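Lipase (Rhizopus chinensis, PDB 6A0W) probably catalyses the hydrolysis of triacylglycerol ester bonds as a fungal class 3 lipase, with an N-terminal polypeptide segment that regulates its substrate-binding affinity. Local coordinates at residues M8-P13 against S112-I117; A48-T53 against T102-F107. One frame throughout, in Å; residues are numbered along the deposited sequence.

How the contacts relate
From the N terminus, the chain first supplies residues 8-13, an extended piece beginning in the short strand 8-9, then the last turns of helix 38-53. Contact 2 is made when the chain reaches strand 102-108, with 48 residues separating 48-53 from 102-107, and sets the helix against the central sheet. A few residues further on, helix 113-118 meets residues 8-13, so contact 1 closes a longer loop, of 98 intervening residues, that encloses contact 2 entirely. The two contacts do not touch: their centres lie 24 Å apart. Contact 2 belongs to the buried core, whereas contact 1 joins the N-terminal segment to the probable lid helix nearer the surface.

Contact 1: M8-P13 against S112-I117; sequences MTLDLP and SFRSAI
Leu10 and Arg114 mark the nearest passage of the two backbones, with 7.9 Å between Leu10 CA and Arg114 CA, so side chains must bridge the gap between the N-terminal segment and helix 113-118. Arg114 does most of the bridging. Its CG is anti to the backbone N (chi1 -174°) and the chain runs extended from CG to NE, which carries the guanidinium across to Asp11. The grip is end-on and uses two nitrogens: NH1 of Arg114 donates to OD1 of Asp11 at 3.1 Å, and NH2 of Arg114 donates to OD2 of Asp11 at 3.2 Å. A weak third bond links Arg114 NH1 to Asp11 OD2. Both carboxylate oxygens lie close to the guanidinium plane, yet the two planes are turned 34° apart; OD1 is met on its syn side but 29° out of the carboxylate plane, and OD2 from above that plane. Asp11 OD2 also has a weak hydrogen bond from Thr2.

By its position after strand 102-108, helix 113-118 probably corresponds to the lid, as in Rhizomucor-type lipases. Phe113 meets the ring of His284, a member of the probable Ser-His-Asp triad, edge-to-face, consistent with a lid lying over the active site; contact 1 thus ties the N-terminal segment to this helix.

Leu10 CB lies over one face of the guanidinium, toward its rim, 3.8 Å from Arg114 NH2, while the carboxylate holds the edge. Farther along that side chain, Leu10 CD1 reaches Ile117 CG2 at 4.4 Å, a loose apolar touch one helical turn from Arg114.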
loop_
_atom_site.group_PDB
_atom_site.type_symbol
_atom_site.label_atom_id
_atom_site.label_comp_id
_atom_site.label_asym_id
_atom_site.label_seq_id
_atom_site.Cartn_x
_atom_site.Cartn_y
_atom_site.Cartn_z
ATOM N N MET A 8 -4.913 -18.189 -9.566
ATOM C CA MET A 8 -5.468 -16.959 -10.108
ATOM C C MET A 8 -4.768 -16.604 -11.403
ATOM O O MET A 8 -3.537 -16.628 -11.488
ATOM C CB MET A 8 -5.236 -15.817 -9.134
ATOM C CG MET A 8 -5.084 -16.231 -7.688
ATOM S SD MET A 8 -6.192 -15.230 -6.714
ATOM C CE MET A 8 -6.788 -16.366 -5.456
ATOM N N THR A 9 -5.523 -16.092 -12.359
ATOM C CA THR A 9 -4.925 -15.663 -13.607
ATOM C C THR A 9 -4.050 -14.410 -13.491
ATOM O O THR A 9 -4.437 -13.431 -12.845
ATOM C CB THR A 9 -6.023 -15.441 -14.669
ATOM O OG1 THR A 9 -7.049 -14.560 -14.161
ATOM C CG2 THR A 9 -6.627 -16.796 -15.045
ATOM N N LEU A 10 -3.004 -14.364 -14.319
ATOM C CA LEU A 10 -2.188 -13.175 -14.524
ATOM C C LEU A 10 -2.726 -12.346 -15.667
ATOM O O LEU A 10 -2.474 -11.135 -15.754
ATOM C CB LEU A 10 -0.747 -13.563 -14.860
ATOM C CG LEU A 10 0.160 -14.127 -13.776
ATOM C CD1 LEU A 10 0.495 -13.029 -12.789
ATOM C CD2 LEU A 10 -0.482 -15.314 -13.083
ATOM N N ASP A 11 -3.226 -13.044 -16.674
ATOM C CA ASP A 11 -3.894 -12.410 -17.788
ATOM C C ASP A 11 -5.363 -12.779 -17.703
ATOM O O ASP A 11 -5.701 -13.907 -17.366
ATOM C CB ASP A 11 -3.333 -12.891 -19.123
ATOM C CG ASP A 11 -1.851 -12.600 -19.268
ATOM O OD1 ASP A 11 -1.467 -11.413 -19.176
ATOM O OD2 ASP A 11 -1.078 -13.577 -19.407
ATOM N N LEU A 12 -6.225 -11.814 -18.002
ATOM C CA LEU A 12 -7.645 -12.043 -17.891
ATOM C C LEU A 12 -8.123 -12.847 -19.102
ATOM O O LEU A 12 -7.931 -12.395 -20.231
ATOM C CB LEU A 12 -8.337 -10.689 -17.849
ATOM C CG LEU A 12 -9.770 -10.755 -17.341
ATOM C CD1 LEU A 12 -9.748 -11.282 -15.912
ATOM C CD2 LEU A 12 -10.451 -9.393 -17.462
ATOM N N PRO A 13 -8.853 -13.962 -18.876
ATOM C CA PRO A 13 -9.570 -14.594 -19.997
ATOM C C PRO A 13 -10.386 -13.617 -20.849
ATOM O O PRO A 13 -10.528 -12.438 -20.514
ATOM C CB PRO A 13 -10.490 -15.619 -19.309
ATOM C CG PRO A 13 -9.830 -15.943 -18.010
ATOM C CD PRO A 13 -9.034 -14.713 -17.615
ATOM N N SER A 112 9.262 -4.589 -11.574
ATOM C CA SER A 112 9.081 -5.806 -12.351
ATOM C C SER A 112 7.925 -6.667 -11.815
ATOM O O SER A 112 8.140 -7.738 -11.276
ATOM C CB SER A 112 10.371 -6.605 -12.436
ATOM O OG SER A 112 10.268 -7.595 -13.458
ATOM N N PHE A 113 6.690 -6.208 -12.018
ATOM C CA PHE A 113 5.555 -6.702 -11.252
ATOM C C PHE A 113 5.252 -8.160 -11.538
ATOM O O PHE A 113 5.023 -8.970 -10.635
ATOM C CB PHE A 113 4.296 -5.852 -11.549
ATOM C CG PHE A 113 4.446 -4.422 -11.168
ATOM C CD1 PHE A 113 4.538 -4.070 -9.835
ATOM C CD2 PHE A 113 4.547 -3.437 -12.128
ATOM C CE1 PHE A 113 4.677 -2.760 -9.454
ATOM C CE2 PHE A 113 4.737 -2.118 -11.768
ATOM C CZ PHE A 113 4.787 -1.765 -10.420
ATOM N N ARG A 114 5.248 -8.513 -12.816
ATOM C CA ARG A 114 4.819 -9.847 -13.177
ATOM C C ARG A 114 5.790 -10.891 -12.663
ATOM O O ARG A 114 5.390 -11.897 -12.056
ATOM C CB ARG A 114 4.641 -9.972 -14.685
ATOM C CG ARG A 114 4.055 -11.321 -15.038
ATOM C CD ARG A 114 3.789 -11.414 -16.528
ATOM N NE ARG A 114 3.222 -12.718 -16.859
ATOM C CZ ARG A 114 2.040 -12.892 -17.445
ATOM N NH1 ARG A 114 1.325 -11.841 -17.853
ATOM N NH2 ARG A 114 1.653 -14.121 -17.746
ATOM N N SER A 115 7.079 -10.706 -12.893
ATOM C CA SER A 115 8.010 -11.656 -12.264
ATOM C C SER A 115 7.911 -11.621 -10.741
ATOM O O SER A 115 8.074 -12.633 -10.079
ATOM C CB SER A 115 9.469 -11.381 -12.711
ATOM O OG SER A 115 9.956 -10.126 -12.245
ATOM N N ALA A 116 7.807 -10.452 -10.135
ATOM C CA ALA A 116 7.739 -10.389 -8.670
ATOM C C ALA A 116 6.591 -11.256 -8.115
ATOM O O ALA A 116 6.752 -11.954 -7.129
ATOM C CB ALA A 116 7.559 -8.962 -8.213
ATOM N N ILE A 117 5.471 -11.283 -8.815
ATOM C CA ILE A 117 4.335 -12.087 -8.378
ATOM C C ILE A 117 4.542 -13.551 -8.696
ATOM O O ILE A 117 4.268 -14.424 -7.854
ATOM C CB ILE A 117 3.027 -11.615 -9.067
ATOM C CG1 ILE A 117 2.719 -10.170 -8.698
ATOM C CG2 ILE A 117 1.869 -12.500 -8.653
ATOM C CD1 ILE A 117 2.897 -9.829 -7.231
#

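Contact 2: A48-T53 against T102-F107; sequences AGVAAT and TIYVTF
Ala51 and Thr106 are the closest backbone pair, 6.1 Å from Ala51 CA to Thr106 CA, where the last turns of helix 38-53 cross strand 102-108 at -56° with the two segment axes 7.7 Å apart. This is helix-on-sheet packing in the alpha/beta-hydrolase fold. The strand lies in the mixed central sheet between 90-97 and 165-171; Tyr104 and Thr106 point toward helix 38-53, while Val105 and Phe107 turn to the opposite face, where helix 137-160 packs.

Val50 is the chief apolar wedge. With chi1 at 180°, CG1 lies opposite the backbone N and CG2 beside it, which turns both methyls to Tyr104 and Thr106, successive residues on this face of the strand. Val50 CG2 meets Tyr104 alone, coming obliquely to the ring, 3.9 Å from Tyr104 CE2, while one face of that ring is covered at its centre by the methyl of Thr102. The other branch, CG1, approaches Tyr104 CD2 as well as Thr106 OG1, lying 3.5 Å from the latter. That hydroxyl is buried with no hydrogen-bond partner in the model; across the contact its nearest neighbour is the CG1 methyl.

Thr106 CG2 packs on the helix backbone, against Val50 O and 3.9 Å from Ala51 CA. It is Ala51 CA that meets the strand; the methyl of Ala51 instead touches Thr169 of strand 165-171, just before the probable nucleophile elbow.

Within segment 48-53, Val50 O accepts from both the amide and the hydroxyl of Thr53, with Thr53 OG1 only 2.6 Å from Val50 O, in the carbonyl plane. No direct hydrogen bond joins 48-53 to 102-107; instead one water donates to Ala51 O at 2.8 Å and to Phe107 O at 2.7 Å.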
loop_
_atom_site.group_PDB
_atom_site.type_symbol
_atom_site.label_atom_id
_atom_site.label_comp_id
_atom_site.label_asym_id
_atom_site.label_seq_id
_atom_site.Cartn_x
_atom_site.Cartn_y
_atom_site.Cartn_z
ATOM N N ALA A 48 -2.935 7.713 -3.469
ATOM C CA ALA A 48 -2.533 6.880 -4.592
ATOM C C ALA A 48 -1.585 7.603 -5.530
ATOM O O ALA A 48 -0.638 7.020 -6.087
ATOM C CB ALA A 48 -3.734 6.361 -5.363
ATOM N N GLY A 49 -1.839 8.882 -5.712
ATOM C CA GLY A 49 -0.974 9.681 -6.538
ATOM C C GLY A 49 0.385 9.804 -5.925
ATOM O O GLY A 49 1.385 9.741 -6.649
ATOM N N VAL A 50 0.442 10.069 -4.616
ATOM C CA VAL A 50 1.747 10.155 -3.947
ATOM C C VAL A 50 2.544 8.852 -4.057
ATOM O O VAL A 50 3.713 8.809 -4.444
ATOM C CB VAL A 50 1.585 10.562 -2.472
ATOM C CG1 VAL A 50 2.956 10.644 -1.787
ATOM C CG2 VAL A 50 0.889 11.912 -2.375
ATOM N N ALA A 51 1.852 7.750 -3.893
ATOM C CA ALA A 51 2.470 6.476 -4.071
ATOM C C ALA A 51 3.038 6.274 -5.454
ATOM O O ALA A 51 4.138 5.691 -5.611
ATOM C CB ALA A 51 1.484 5.380 -3.757
ATOM N N ALA A 52 2.343 6.820 -6.455
ATOM C CA ALA A 52 2.807 6.684 -7.838
ATOM C C ALA A 52 4.109 7.380 -8.110
ATOM O O ALA A 52 4.835 6.987 -9.032
ATOM C CB ALA A 52 1.732 7.192 -8.828
ATOM N N THR A 53 4.380 8.461 -7.386
ATOM C CA THR A 53 5.585 9.235 -7.628
ATOM C C THR A 53 6.845 8.437 -7.271
ATOM O O THR A 53 7.928 8.761 -7.731
ATOM C CB THR A 53 5.620 10.537 -6.815
ATOM O OG1 THR A 53 5.614 10.242 -5.411
ATOM C CG2 THR A 53 4.428 11.422 -7.181
ATOM N N THR A 102 1.380 17.768 6.468
ATOM C CA THR A 102 1.542 16.305 6.388
ATOM C C THR A 102 3.008 15.937 6.169
ATOM O O THR A 102 3.691 16.643 5.437
ATOM C CB THR A 102 0.710 15.740 5.223
ATOM O OG1 THR A 102 -0.673 16.009 5.388
ATOM C CG2 THR A 102 0.877 14.256 5.001
ATOM N N ILE A 103 3.457 14.909 6.841
ATOM C CA ILE A 103 4.787 14.316 6.569
ATOM C C ILE A 103 4.492 13.007 5.841
ATOM O O ILE A 103 3.821 12.160 6.414
ATOM C CB ILE A 103 5.585 14.070 7.856
ATOM C CG1 ILE A 103 5.860 15.370 8.611
ATOM C CG2 ILE A 103 6.855 13.321 7.534
ATOM C CD1 ILE A 103 6.104 15.186 10.072
ATOM N N TYR A 104 4.947 12.867 4.628
ATOM C CA TYR A 104 4.663 11.646 3.850
ATOM C C TYR A 104 5.852 10.693 3.907
ATOM O O TYR A 104 6.966 11.124 3.767
ATOM C CB TYR A 104 4.438 11.989 2.379
ATOM C CG TYR A 104 3.236 12.833 2.052
ATOM C CD1 TYR A 104 3.311 14.207 2.027
ATOM C CD2 TYR A 104 2.030 12.248 1.730
ATOM C CE1 TYR A 104 2.217 14.979 1.701
ATOM C CE2 TYR A 104 0.921 13.001 1.411
ATOM C CZ TYR A 104 1.020 14.374 1.387
ATOM O OH TYR A 104 -0.073 15.115 1.075
ATOM N N VAL A 105 5.569 9.445 4.137
ATOM C CA VAL A 105 6.573 8.361 4.083
ATOM C C VAL A 105 6.087 7.487 2.933
ATOM O O VAL A 105 5.036 6.926 3.074
ATOM C CB VAL A 105 6.669 7.579 5.401
ATOM C CG1 VAL A 105 7.731 6.513 5.308
ATOM C CG2 VAL A 105 6.946 8.499 6.572
ATOM N N THR A 106 6.811 7.413 1.850
ATOM C CA THR A 106 6.340 6.665 0.661
ATOM C C THR A 106 7.328 5.564 0.273
ATOM O O THR A 106 8.510 5.836 0.277
ATOM C CB THR A 106 6.126 7.634 -0.510
ATOM O OG1 THR A 106 5.281 8.702 -0.107
ATOM C CG2 THR A 106 5.553 6.962 -1.730
ATOM N N PHE A 107 6.837 4.398 -0.103
ATOM C CA PHE A 107 7.720 3.283 -0.511
ATOM C C PHE A 107 7.261 2.632 -1.817
ATOM O O PHE A 107 6.119 2.745 -2.224
ATOM C CB PHE A 107 7.699 2.154 0.517
ATOM C CG PHE A 107 8.085 2.529 1.920
ATOM C CD1 PHE A 107 7.138 2.978 2.821
ATOM C CD2 PHE A 107 9.391 2.417 2.346
ATOM C CE1 PHE A 107 7.489 3.307 4.117
ATOM C CE2 PHE A 107 9.741 2.751 3.639
ATOM C CZ PHE A 107 8.788 3.189 4.520
HETATM O O HOH W 1 4.489 3.222 -4.331
#